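Local coordinates for protein phytoene synthase (Enterococcus hirae, PDB 5IYS) that binds two farnesyl thiodiphosphate molecules and magnesium ions and probably joins two farnesyl diphosphates head to head, as dehydrosqualene synthases do, at residues 15-27 / 43-55. Residues are numbered along the deposited sequence; the frame is centred on the assembly and turned at random.
Sequences DFAYCESIIKKNS and QSVYAVYAFCRRA. With FPS (S-[(2E,6E)-3,7,11-trimethyldodeca-2,6,10-trienyl] trihydrogen thiodiphosphate), chain H; FPS (S-[(2E,6E)-3,7,11-trimethyldodeca-2,6,10-trienyl] trihydrogen thiodiphosphate), chain G.
Cys19 settles against Ala47 and Ala50 where two helices of the all-helical squalene/phytoene synthase fold cross, a worked example of how small residues let helices pack closely. The axes of 15-26 and 43-55 approach to 8.0 Å at 68°. At the crossing, Cys19 SG reaches the shallow hollow over Ala47 and lies 3.8 Å from Ala50 CB, while Cys19 CB rests 3.5 Å from Tyr46 O.

Larger bumps flank this point. On one flank, Phe16 lays its ring edge beside Gln43 O, and Glu20 runs alongside the Tyr46 ring, pointing the same way; a water joins Glu20 OE1 to Gln43 NE2, and Glu20 OE2 is hydrogen-bonded to Tyr31 OH. Farther along, Ile23 wedges between two tyrosines. Its CG2 meets Tyr46 CD1 at 3.5 Å, whereas CG1, anti to the backbone N (chi1 -170°), sits over the face of Tyr49, 3.6 Å from the ring centroid in a CH-pi contact. Ile22 CG2 abuts the edge of the same ring, near its plane.

Toward the ligand pocket the same packing is continued by Tyr49 and Arg53. Tyr49 CD2 touches C12 of the chain H farnesyl tail. Arg53, bent at chi2 and chi3, sends NH1 to O2B of that ligand in a nearly straight bond (168°) and to Asp57, which follows the magnesium ligand Asp56 in sequence, in a salt bridge. Arg53 NE donates to Tyr49 OH, 3.2 Å away and in the guanidinium plane; that hydroxyl gives a very short 2.5 Å hydrogen bond to O1A of the chain G ligand, with Asn26 CB packed 3.3 Å from Tyr49 OH.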
ATOM      1  N   ASP A  15     -12.560 -19.569  -2.723  1.00 19.73           N
ATOM      2  CA  ASP A  15     -12.497 -18.207  -2.206  1.00 20.89           C
ATOM      3  C   ASP A  15     -11.074 -17.648  -2.206  1.00 19.59           C
ATOM      4  O   ASP A  15     -10.863 -16.510  -2.611  1.00 17.03           O
ATOM      5  CB  ASP A  15     -13.159 -18.113  -0.822  1.00 17.22           C
ATOM      6  CG  ASP A  15     -14.602 -18.606  -0.851  1.00 27.37           C
ATOM      7  OD1 ASP A  15     -15.305 -18.369  -1.859  1.00 27.35           O
ATOM      8  OD2 ASP A  15     -15.000 -19.340   0.067  1.00 29.50           O
ATOM      9  N   PHE A  16     -10.101 -18.435  -1.753  1.00 19.72           N
ATOM     10  CA  PHE A  16      -8.705 -18.000  -1.828  1.00 18.60           C
ATOM     11  C   PHE A  16      -8.238 -17.853  -3.269  1.00 19.49           C
ATOM     12  O   PHE A  16      -7.547 -16.900  -3.600  1.00 18.89           O
ATOM     13  CB  PHE A  16      -7.797 -18.962  -1.064  1.00 18.84           C
ATOM     14  CG  PHE A  16      -7.799 -18.707   0.416  1.00 19.84           C
ATOM     15  CD1 PHE A  16      -7.382 -17.472   0.896  1.00 16.36           C
ATOM     16  CD2 PHE A  16      -8.404 -19.606   1.292  1.00 18.27           C
ATOM     17  CE1 PHE A  16      -7.382 -17.218   2.269  1.00 15.56           C
ATOM     18  CE2 PHE A  16      -8.503 -19.307   2.676  1.00 19.86           C
ATOM     19  CZ  PHE A  16      -8.053 -18.086   3.143  1.00 16.81           C
ATOM     20  N   ALA A  17      -8.740 -18.708  -4.159  1.00 19.61           N
ATOM     21  CA  ALA A  17      -8.423 -18.560  -5.599  1.00 18.71           C
ATOM     22  C   ALA A  17      -9.001 -17.270  -6.138  1.00 18.14           C
ATOM     23  O   ALA A  17      -8.340 -16.549  -6.892  1.00 19.40           O
ATOM     24  CB  ALA A  17      -8.914 -19.759  -6.425  1.00 20.40           C
ATOM     25  N   TYR A  18     -10.214 -16.938  -5.703  1.00 18.22           N
ATOM     26  CA  TYR A  18     -10.813 -15.680  -6.097  1.00 17.88           C
ATOM     27  C   TYR A  18      -9.920 -14.492  -5.738  1.00 18.95           C
ATOM     28  O   TYR A  18      -9.678 -13.588  -6.553  1.00 17.23           O
ATOM     29  CB  TYR A  18     -12.192 -15.545  -5.458  1.00 20.24           C
ATOM     30  CG  TYR A  18     -12.829 -14.203  -5.668  1.00 21.42           C
ATOM     31  CD1 TYR A  18     -13.695 -13.983  -6.738  1.00 30.63           C
ATOM     32  CD2 TYR A  18     -12.623 -13.176  -4.769  1.00 30.77           C
ATOM     33  CE1 TYR A  18     -14.309 -12.759  -6.911  1.00 34.66           C
ATOM     34  CE2 TYR A  18     -13.231 -11.949  -4.931  1.00 35.67           C
ATOM     35  CZ  TYR A  18     -14.083 -11.753  -5.993  1.00 37.22           C
ATOM     36  OH  TYR A  18     -14.668 -10.512  -6.132  1.00 46.74           O
ATOM     37  N   CYS A  19      -9.491 -14.452  -4.475  1.00 18.20           N
ATOM     38  CA  CYS A  19      -8.542 -13.428  -4.040  1.00 19.09           C
ATOM     39  C   CYS A  19      -7.191 -13.451  -4.765  1.00 18.98           C
ATOM     40  O   CYS A  19      -6.670 -12.397  -5.121  1.00 18.33           O
ATOM     41  CB  CYS A  19      -8.346 -13.495  -2.515  1.00 16.22           C
ATOM     42  SG  CYS A  19      -9.891 -13.367  -1.560  1.00 20.00           S
ATOM     43  N   GLU A  20      -6.607 -14.629  -4.969  1.00 18.45           N
ATOM     44  CA  GLU A  20      -5.321 -14.712  -5.695  1.00 18.35           C
ATOM     45  C   GLU A  20      -5.415 -14.094  -7.074  1.00 18.92           C
ATOM     46  O   GLU A  20      -4.523 -13.375  -7.554  1.00 15.60           O
ATOM     47  CB  GLU A  20      -4.833 -16.165  -5.819  1.00 19.51           C
ATOM     48  CG  GLU A  20      -3.475 -16.263  -6.525  1.00 21.65           C
ATOM     49  CD  GLU A  20      -2.724 -17.541  -6.251  1.00 31.43           C
ATOM     50  OE1 GLU A  20      -3.187 -18.348  -5.403  1.00 27.65           O
ATOM     51  OE2 GLU A  20      -1.630 -17.677  -6.850  1.00 25.77           O
ATOM     52  N   SER A  21      -6.535 -14.349  -7.747  1.00 18.03           N
ATOM     53  CA  SER A  21      -6.641 -13.837  -9.085  1.00 18.60           C
ATOM     54  C   SER A  21      -6.734 -12.314  -9.049  1.00 20.47           C
ATOM     55  O   SER A  21      -6.191 -11.615  -9.914  1.00 20.76           O
ATOM     56  CB  SER A  21      -7.879 -14.472  -9.736  1.00 20.45           C
ATOM     57  OG  SER A  21      -8.047 -13.921 -11.013  1.00 28.70           O
ATOM     58  N   ILE A  22      -7.409 -11.778  -8.039  1.00 21.22           N
ATOM     59  CA  ILE A  22      -7.510 -10.330  -7.921  1.00 20.96           C
ATOM     60  C   ILE A  22      -6.119  -9.677  -7.791  1.00 21.80           C
ATOM     61  O   ILE A  22      -5.805  -8.717  -8.503  1.00 19.82           O
ATOM     62  CB  ILE A  22      -8.477  -9.915  -6.782  1.00 22.18           C
ATOM     63  CG1 ILE A  22      -9.920 -10.090  -7.282  1.00 24.36           C
ATOM     64  CG2 ILE A  22      -8.208  -8.445  -6.330  1.00 19.72           C
ATOM     65  CD1 ILE A  22     -11.008  -9.972  -6.237  1.00 29.50           C
ATOM     66  N   ILE A  23      -5.284 -10.173  -6.883  1.00 16.96           N
ATOM     67  CA  ILE A  23      -3.962  -9.547  -6.765  1.00 17.34           C
ATOM     68  C   ILE A  23      -3.077  -9.786  -7.996  1.00 18.94           C
ATOM     69  O   ILE A  23      -2.432  -8.854  -8.487  1.00 20.03           O
ATOM     70  CB  ILE A  23      -3.252  -9.879  -5.426  1.00 18.58           C
ATOM     71  CG1 ILE A  23      -2.004  -9.007  -5.238  1.00 14.16           C
ATOM     72  CG2 ILE A  23      -2.881 -11.374  -5.360  1.00 18.76           C
ATOM     73  CD1 ILE A  23      -1.342  -9.258  -3.851  1.00 16.52           C
ATOM     74  N   LYS A  24      -3.110 -11.005  -8.530  1.00 20.43           N
ATOM     75  CA  LYS A  24      -2.390 -11.333  -9.760  1.00 24.70           C
ATOM     76  C   LYS A  24      -2.713 -10.344 -10.873  1.00 24.07           C
ATOM     77  O   LYS A  24      -1.810  -9.827 -11.515  1.00 24.91           O
ATOM     78  CB  LYS A  24      -2.665 -12.780 -10.192  1.00 23.45           C
ATOM     79  CG  LYS A  24      -2.020 -13.212 -11.514  1.00 32.71           C
ATOM     80  CD  LYS A  24      -2.084 -14.755 -11.607  1.00 34.67           C
ATOM     81  CE  LYS A  24      -1.554 -15.262 -12.947  1.00 47.67           C
ATOM     82  NZ  LYS A  24      -1.739 -16.740 -13.138  1.00 45.04           N
ATOM     83  N   LYS A  25      -3.990 -10.026 -11.053  1.00 24.57           N
ATOM     84  CA  LYS A  25      -4.417  -9.133 -12.128  1.00 28.04           C
ATOM     85  C   LYS A  25      -4.189  -7.648 -11.834  1.00 29.19           C
ATOM     86  O   LYS A  25      -4.011  -6.851 -12.753  1.00 29.07           O
ATOM     87  CB  LYS A  25      -5.901  -9.350 -12.430  1.00 32.38           C
ATOM     88  CG  LYS A  25      -6.270 -10.783 -12.824  1.00 35.70           C
ATOM     89  CD  LYS A  25      -5.921 -11.162 -14.271  1.00 47.73           C
ATOM     90  CE  LYS A  25      -6.230 -12.645 -14.531  1.00 47.74           C
ATOM     91  NZ  LYS A  25      -5.615 -13.199 -15.777  1.00 45.49           N
ATOM     92  N   ASN A  26      -4.192  -7.270 -10.558  1.00 25.26           N
ATOM     93  CA  ASN A  26      -4.116  -5.867 -10.195  1.00 26.70           C
ATOM     94  C   ASN A  26      -2.763  -5.357  -9.712  1.00 24.77           C
ATOM     95  O   ASN A  26      -2.524  -4.153  -9.776  1.00 25.35           O
ATOM     96  CB  ASN A  26      -5.154  -5.513  -9.133  1.00 26.85           C
ATOM     97  CG  ASN A  26      -6.553  -5.470  -9.690  1.00 32.83           C
ATOM     98  OD1 ASN A  26      -6.915  -4.503 -10.360  1.00 31.34           O
ATOM     99  ND2 ASN A  26      -7.299  -6.571  -9.534  1.00 26.67           N
ATOM    100  N   SER A  27      -1.959  -6.223  -9.102  1.00 23.40           N
ATOM    101  CA  SER A  27      -0.634  -5.810  -8.604  1.00 24.70           C
ATOM    102  C   SER A  27       0.459  -6.835  -8.886  1.00 26.01           C
ATOM    103  O   SER A  27       0.771  -7.674  -8.038  1.00 26.00           O
ATOM    104  CB  SER A  27      -0.639  -5.501  -7.105  1.00 26.89           C
ATOM    105  OG  SER A  27       0.686  -5.100  -6.705  1.00 27.76           O
ATOM    106  N   GLN A  43      -1.611 -16.775   0.703  1.00 13.72           N
ATOM    107  CA  GLN A  43      -3.044 -16.716   0.348  1.00 15.44           C
ATOM    108  C   GLN A  43      -3.769 -15.778   1.306  1.00 15.00           C
ATOM    109  O   GLN A  43      -4.716 -15.116   0.940  1.00 12.73           O
ATOM    110  CB  GLN A  43      -3.647 -18.111   0.534  1.00 15.69           C
ATOM    111  CG  GLN A  43      -3.161 -19.099  -0.533  1.00 22.12           C
ATOM    112  CD  GLN A  43      -3.684 -20.494  -0.245  1.00 28.32           C
ATOM    113  OE1 GLN A  43      -3.348 -21.093   0.770  1.00 37.19           O
ATOM    114  NE2 GLN A  43      -4.568 -20.972  -1.097  1.00 33.39           N
ATOM    115  N   SER A  44      -3.296 -15.715   2.544  1.00 15.07           N
ATOM    116  CA  SER A  44      -3.862 -14.820   3.551  1.00 14.87           C
ATOM    117  C   SER A  44      -3.611 -13.369   3.151  1.00 14.66           C
ATOM    118  O   SER A  44      -4.515 -12.554   3.222  1.00 13.75           O
ATOM    119  CB  SER A  44      -3.276 -15.113   4.933  1.00 13.25           C
ATOM    120  OG  SER A  44      -3.598 -16.447   5.349  1.00 13.58           O
ATOM    121  N   VAL A  45      -2.409 -13.052   2.696  1.00 12.75           N
ATOM    122  CA  VAL A  45      -2.158 -11.712   2.166  1.00 11.71           C
ATOM    123  C   VAL A  45      -3.096 -11.409   0.999  1.00 13.72           C
ATOM    124  O   VAL A  45      -3.532 -10.266   0.827  1.00 15.01           O
ATOM    125  CB  VAL A  45      -0.712 -11.566   1.674  1.00 12.79           C
ATOM    126  CG1 VAL A  45      -0.510 -10.189   1.018  1.00 12.67           C
ATOM    127  CG2 VAL A  45       0.309 -11.676   2.885  1.00 14.25           C
ATOM    128  N   TYR A  46      -3.259 -12.367   0.089  1.00 11.57           N
ATOM    129  CA  TYR A  46      -4.122 -12.102  -1.066  1.00 12.99           C
ATOM    130  C   TYR A  46      -5.544 -11.746  -0.638  1.00 13.42           C
ATOM    131  O   TYR A  46      -6.206 -10.967  -1.307  1.00 11.65           O
ATOM    132  CB  TYR A  46      -4.123 -13.333  -1.993  1.00 14.34           C
ATOM    133  CG  TYR A  46      -2.751 -13.821  -2.431  1.00 14.72           C
ATOM    134  CD1 TYR A  46      -1.668 -12.962  -2.517  1.00 17.65           C
ATOM    135  CD2 TYR A  46      -2.586 -15.134  -2.895  1.00 17.75           C
ATOM    136  CE1 TYR A  46      -0.382 -13.444  -2.922  1.00 19.79           C
ATOM    137  CE2 TYR A  46      -1.353 -15.581  -3.378  1.00 17.52           C
ATOM    138  CZ  TYR A  46      -0.255 -14.753  -3.342  1.00 22.91           C
ATOM    139  OH  TYR A  46       0.946 -15.261  -3.792  1.00 20.72           O
ATOM    140  N   ALA A  47      -6.077 -12.426   0.375  1.00 14.44           N
ATOM    141  CA  ALA A  47      -7.396 -12.082   0.880  1.00 15.16           C
ATOM    142  C   ALA A  47      -7.417 -10.631   1.358  1.00 13.12           C
ATOM    143  O   ALA A  47      -8.420  -9.938   1.192  1.00 13.81           O
ATOM    144  CB  ALA A  47      -7.804 -13.048   2.040  1.00 13.89           C
ATOM    145  N   VAL A  48      -6.390 -10.233   2.107  1.00 13.00           N
ATOM    146  CA  VAL A  48      -6.335  -8.860   2.621  1.00 10.51           C
ATOM    147  C   VAL A  48      -6.203  -7.860   1.483  1.00 11.84           C
ATOM    148  O   VAL A  48      -6.915  -6.859   1.464  1.00 15.16           O
ATOM    149  CB  VAL A  48      -5.084  -8.653   3.539  1.00 12.78           C
ATOM    150  CG1 VAL A  48      -4.912  -7.155   3.860  1.00 13.42           C
ATOM    151  CG2 VAL A  48      -5.298  -9.443   4.813  1.00 10.14           C
ATOM    152  N   TYR A  49      -5.421  -8.214   0.469  1.00 10.78           N
ATOM    153  CA  TYR A  49      -5.317  -7.407  -0.745  1.00 15.69           C
ATOM    154  C   TYR A  49      -6.689  -7.203  -1.400  1.00 16.37           C
ATOM    155  O   TYR A  49      -7.061  -6.075  -1.767  1.00 16.63           O
ATOM    156  CB  TYR A  49      -4.394  -8.081  -1.771  1.00 15.23           C
ATOM    157  CG  TYR A  49      -4.214  -7.227  -3.007  1.00 16.49           C
ATOM    158  CD1 TYR A  49      -5.137  -7.290  -4.059  1.00 17.82           C
ATOM    159  CD2 TYR A  49      -3.259  -6.213  -3.024  1.00 17.27           C
ATOM    160  CE1 TYR A  49      -5.055  -6.379  -5.119  1.00 13.65           C
ATOM    161  CE2 TYR A  49      -3.160  -5.327  -4.079  1.00 16.53           C
ATOM    162  CZ  TYR A  49      -4.071  -5.418  -5.121  1.00 23.79           C
ATOM    163  OH  TYR A  49      -3.999  -4.517  -6.171  1.00 21.68           O
ATOM    164  N   ALA A  50      -7.425  -8.301  -1.544  1.00 15.15           N
ATOM    165  CA  ALA A  50      -8.776  -8.259  -2.115  1.00 17.37           C
ATOM    166  C   ALA A  50      -9.703  -7.284  -1.382  1.00 17.00           C
ATOM    167  O   ALA A  50     -10.531  -6.619  -2.003  1.00 19.61           O
ATOM    168  CB  ALA A  50      -9.389  -9.671  -2.124  1.00 16.10           C
ATOM    169  N   PHE A  51      -9.723  -7.351  -0.061  1.00 17.15           N
ATOM    170  CA  PHE A  51     -10.536  -6.424   0.719  1.00 17.23           C
ATOM    171  C   PHE A  51     -10.113  -4.987   0.417  1.00 18.96           C
ATOM    172  O   PHE A  51     -10.961  -4.148   0.079  1.00 17.47           O
ATOM    173  CB  PHE A  51     -10.425  -6.718   2.211  1.00 18.91           C
ATOM    174  CG  PHE A  51     -10.965  -5.608   3.080  1.00 19.41           C
ATOM    175  CD1 PHE A  51     -10.161  -4.519   3.395  1.00 24.28           C
ATOM    176  CD2 PHE A  51     -12.287  -5.631   3.522  1.00 26.68           C
ATOM    177  CE1 PHE A  51     -10.643  -3.475   4.206  1.00 21.09           C
ATOM    178  CE2 PHE A  51     -12.790  -4.596   4.342  1.00 21.18           C
ATOM    179  CZ  PHE A  51     -11.970  -3.501   4.638  1.00 25.07           C
ATOM    180  N   CYS A  52      -8.805  -4.725   0.441  1.00 18.80           N
ATOM    181  CA  CYS A  52      -8.320  -3.359   0.170  1.00 19.04           C
ATOM    182  C   CYS A  52      -8.679  -2.873  -1.244  1.00 19.53           C
ATOM    183  O   CYS A  52      -9.052  -1.708  -1.470  1.00 18.20           O
ATOM    184  CB  CYS A  52      -6.808  -3.296   0.362  1.00 18.32           C
ATOM    185  SG  CYS A  52      -6.293  -3.525   2.089  1.00 18.74           S
ATOM    186  N   ARG A  53      -8.355  -3.708  -2.221  1.00 19.59           N
ATOM    187  CA  ARG A  53      -8.605  -3.376  -3.636  1.00 21.62           C
ATOM    188  C   ARG A  53     -10.082  -3.074  -3.865  1.00 21.55           C
ATOM    189  O   ARG A  53     -10.422  -2.113  -4.569  1.00 22.69           O
ATOM    190  CB  ARG A  53      -8.137  -4.538  -4.529  1.00 20.70           C
ATOM    191  CG  ARG A  53      -8.137  -4.326  -6.054  1.00 25.77           C
ATOM    192  CD  ARG A  53      -7.855  -2.903  -6.550  1.00 22.37           C
ATOM    193  NE  ARG A  53      -6.447  -2.515  -6.482  1.00 29.34           N
ATOM    194  CZ  ARG A  53      -5.995  -1.274  -6.638  1.00 32.36           C
ATOM    195  NH1 ARG A  53      -6.834  -0.259  -6.848  1.00 31.50           N
ATOM    196  NH2 ARG A  53      -4.692  -1.048  -6.590  1.00 34.17           N
ATOM    197  N   ARG A  54     -10.961  -3.825  -3.208  1.00 22.42           N
ATOM    198  CA  ARG A  54     -12.406  -3.599  -3.377  1.00 23.49           C
ATOM    199  C   ARG A  54     -12.838  -2.258  -2.800  1.00 26.12           C
ATOM    200  O   ARG A  54     -13.499  -1.461  -3.487  1.00 26.26           O
ATOM    201  CB  ARG A  54     -13.245  -4.743  -2.779  1.00 22.75           C
ATOM    202  CG  ARG A  54     -14.732  -4.402  -2.734  1.00 28.02           C
ATOM    203  CD  ARG A  54     -15.586  -5.487  -2.059  1.00 33.55           C
ATOM    204  NE  ARG A  54     -15.496  -6.763  -2.757  1.00 29.28           N
ATOM    205  CZ  ARG A  54     -16.013  -7.900  -2.300  1.00 37.93           C
ATOM    206  NH1 ARG A  54     -16.748  -7.919  -1.188  1.00 32.01           N
ATOM    207  NH2 ARG A  54     -15.840  -9.007  -3.005  1.00 33.22           N
ATOM    208  N   ALA A  55     -12.335  -1.927  -1.607  1.00 22.83           N
ATOM    209  CA  ALA A  55     -12.688  -0.663  -0.963  1.00 21.65           C
ATOM    210  C   ALA A  55     -12.201   0.507  -1.807  1.00 23.63           C
ATOM    211  O   ALA A  55     -12.864   1.545  -1.911  1.00 28.87           O
ATOM    212  CB  ALA A  55     -12.091  -0.577   0.438  1.00 19.80           C
TER
HETATM  213  C1  FPS H 507      -3.315   2.271  -3.908  1.00 43.94           C
HETATM  214  S1  FPS H 507      -2.905   3.981  -3.750  1.00 52.16           S
HETATM  215  C2  FPS H 507      -4.475   1.949  -2.998  1.00 39.65           C
HETATM  216  C3  FPS H 507      -4.411   1.907  -1.655  1.00 38.60           C
HETATM  217  C4  FPS H 507      -3.182   2.278  -0.869  1.00 33.82           C
HETATM  218  C5  FPS H 507      -5.664   1.513  -0.906  1.00 33.54           C
HETATM  219  C6  FPS H 507      -5.938   0.014  -1.014  1.00 22.93           C
HETATM  220  C7  FPS H 507      -4.680  -0.789  -0.730  1.00 22.36           C
HETATM  221  C8  FPS H 507      -4.302  -1.798  -1.528  1.00 26.60           C
HETATM  222  C10 FPS H 507      -3.003  -2.491  -1.191  1.00 23.92           C
HETATM  223  C9  FPS H 507      -5.088  -2.158  -2.761  1.00 25.91           C
HETATM  224  C11 FPS H 507      -3.185  -3.694  -0.294  1.00 23.61           C
HETATM  225  C12 FPS H 507      -1.866  -4.440  -0.452  1.00 17.85           C
HETATM  226  C13 FPS H 507      -1.551  -5.569   0.209  1.00 19.83           C
HETATM  227  C14 FPS H 507      -2.472  -6.237   1.184  1.00 19.47           C
HETATM  228  C15 FPS H 507      -0.206  -6.176  -0.034  1.00 17.53           C
HETATM  229  PA  FPS H 507      -4.032   4.731  -5.279  1.00 46.32           P
HETATM  230  O1A FPS H 507      -5.464   4.442  -5.022  1.00 45.10           O
HETATM  231  O2A FPS H 507      -3.815   6.325  -5.337  1.00 40.73           O
HETATM  232  O3A FPS H 507      -3.371   4.206  -6.663  1.00 47.53           O
HETATM  233  PB  FPS H 507      -3.962   3.153  -7.703  1.00 53.74           P
HETATM  234  O1B FPS H 507      -4.173   3.936  -8.970  1.00 55.27           O
HETATM  235  O2B FPS H 507      -5.275   2.536  -7.274  1.00 53.73           O
HETATM  236  O3B FPS H 507      -2.918   2.065  -7.850  1.00 49.12           O
HETATM  237  C1  FPS G 506      -0.213   0.162  -3.782  1.00 41.38           C
HETATM  238  S1  FPS G 506      -1.515  -0.965  -4.110  1.00 41.48           S
HETATM  239  C2  FPS G 506      -0.029   0.021  -2.282  1.00 37.31           C
HETATM  240  C3  FPS G 506       0.302   1.031  -1.458  1.00 38.26           C
HETATM  241  C4  FPS G 506       0.552   2.409  -1.993  1.00 34.47           C
HETATM  242  C5  FPS G 506       0.466   0.805   0.032  1.00 33.77           C
HETATM  243  C6  FPS G 506       0.208  -0.626   0.504  1.00 33.25           C
HETATM  244  C7  FPS G 506       0.779  -0.783   1.899  1.00 23.11           C
HETATM  245  C8  FPS G 506       1.360  -1.924   2.312  1.00 23.82           C
HETATM  246  C10 FPS G 506       1.779  -2.001   3.764  1.00 18.71           C
HETATM  247  C9  FPS G 506       1.540  -3.129   1.421  1.00 24.60           C
HETATM  248  C11 FPS G 506       3.267  -2.356   3.839  1.00 20.62           C
HETATM  249  C12 FPS G 506       3.688  -2.622   5.274  1.00 17.93           C
HETATM  250  C13 FPS G 506       3.726  -3.845   5.851  1.00 20.11           C
HETATM  251  C14 FPS G 506       4.194  -3.987   7.276  1.00 20.31           C
HETATM  252  C15 FPS G 506       3.343  -5.095   5.101  1.00 23.53           C
HETATM  253  PA  FPS G 506      -1.572  -1.502  -6.103  1.00 39.78           P
HETATM  254  O1A FPS G 506      -2.171  -2.827  -6.283  1.00 38.97           O
HETATM  255  O2A FPS G 506      -2.647  -0.436  -6.676  1.00 46.92           O
HETATM  256  O3A FPS G 506      -0.228  -1.255  -6.928  1.00 46.79           O
HETATM  257  PB  FPS G 506      -0.051   0.230  -7.564  1.00 43.56           P
HETATM  258  O1B FPS G 506      -0.526   0.256  -8.990  1.00 45.94           O
HETATM  259  O2B FPS G 506       1.417   0.518  -7.353  1.00 39.85           O
HETATM  260  O3B FPS G 506      -0.844   1.299  -6.845  1.00 50.92           O
HETATM  261  O   HOH W   1      -5.311 -19.343  -3.641  1.00 39.84           O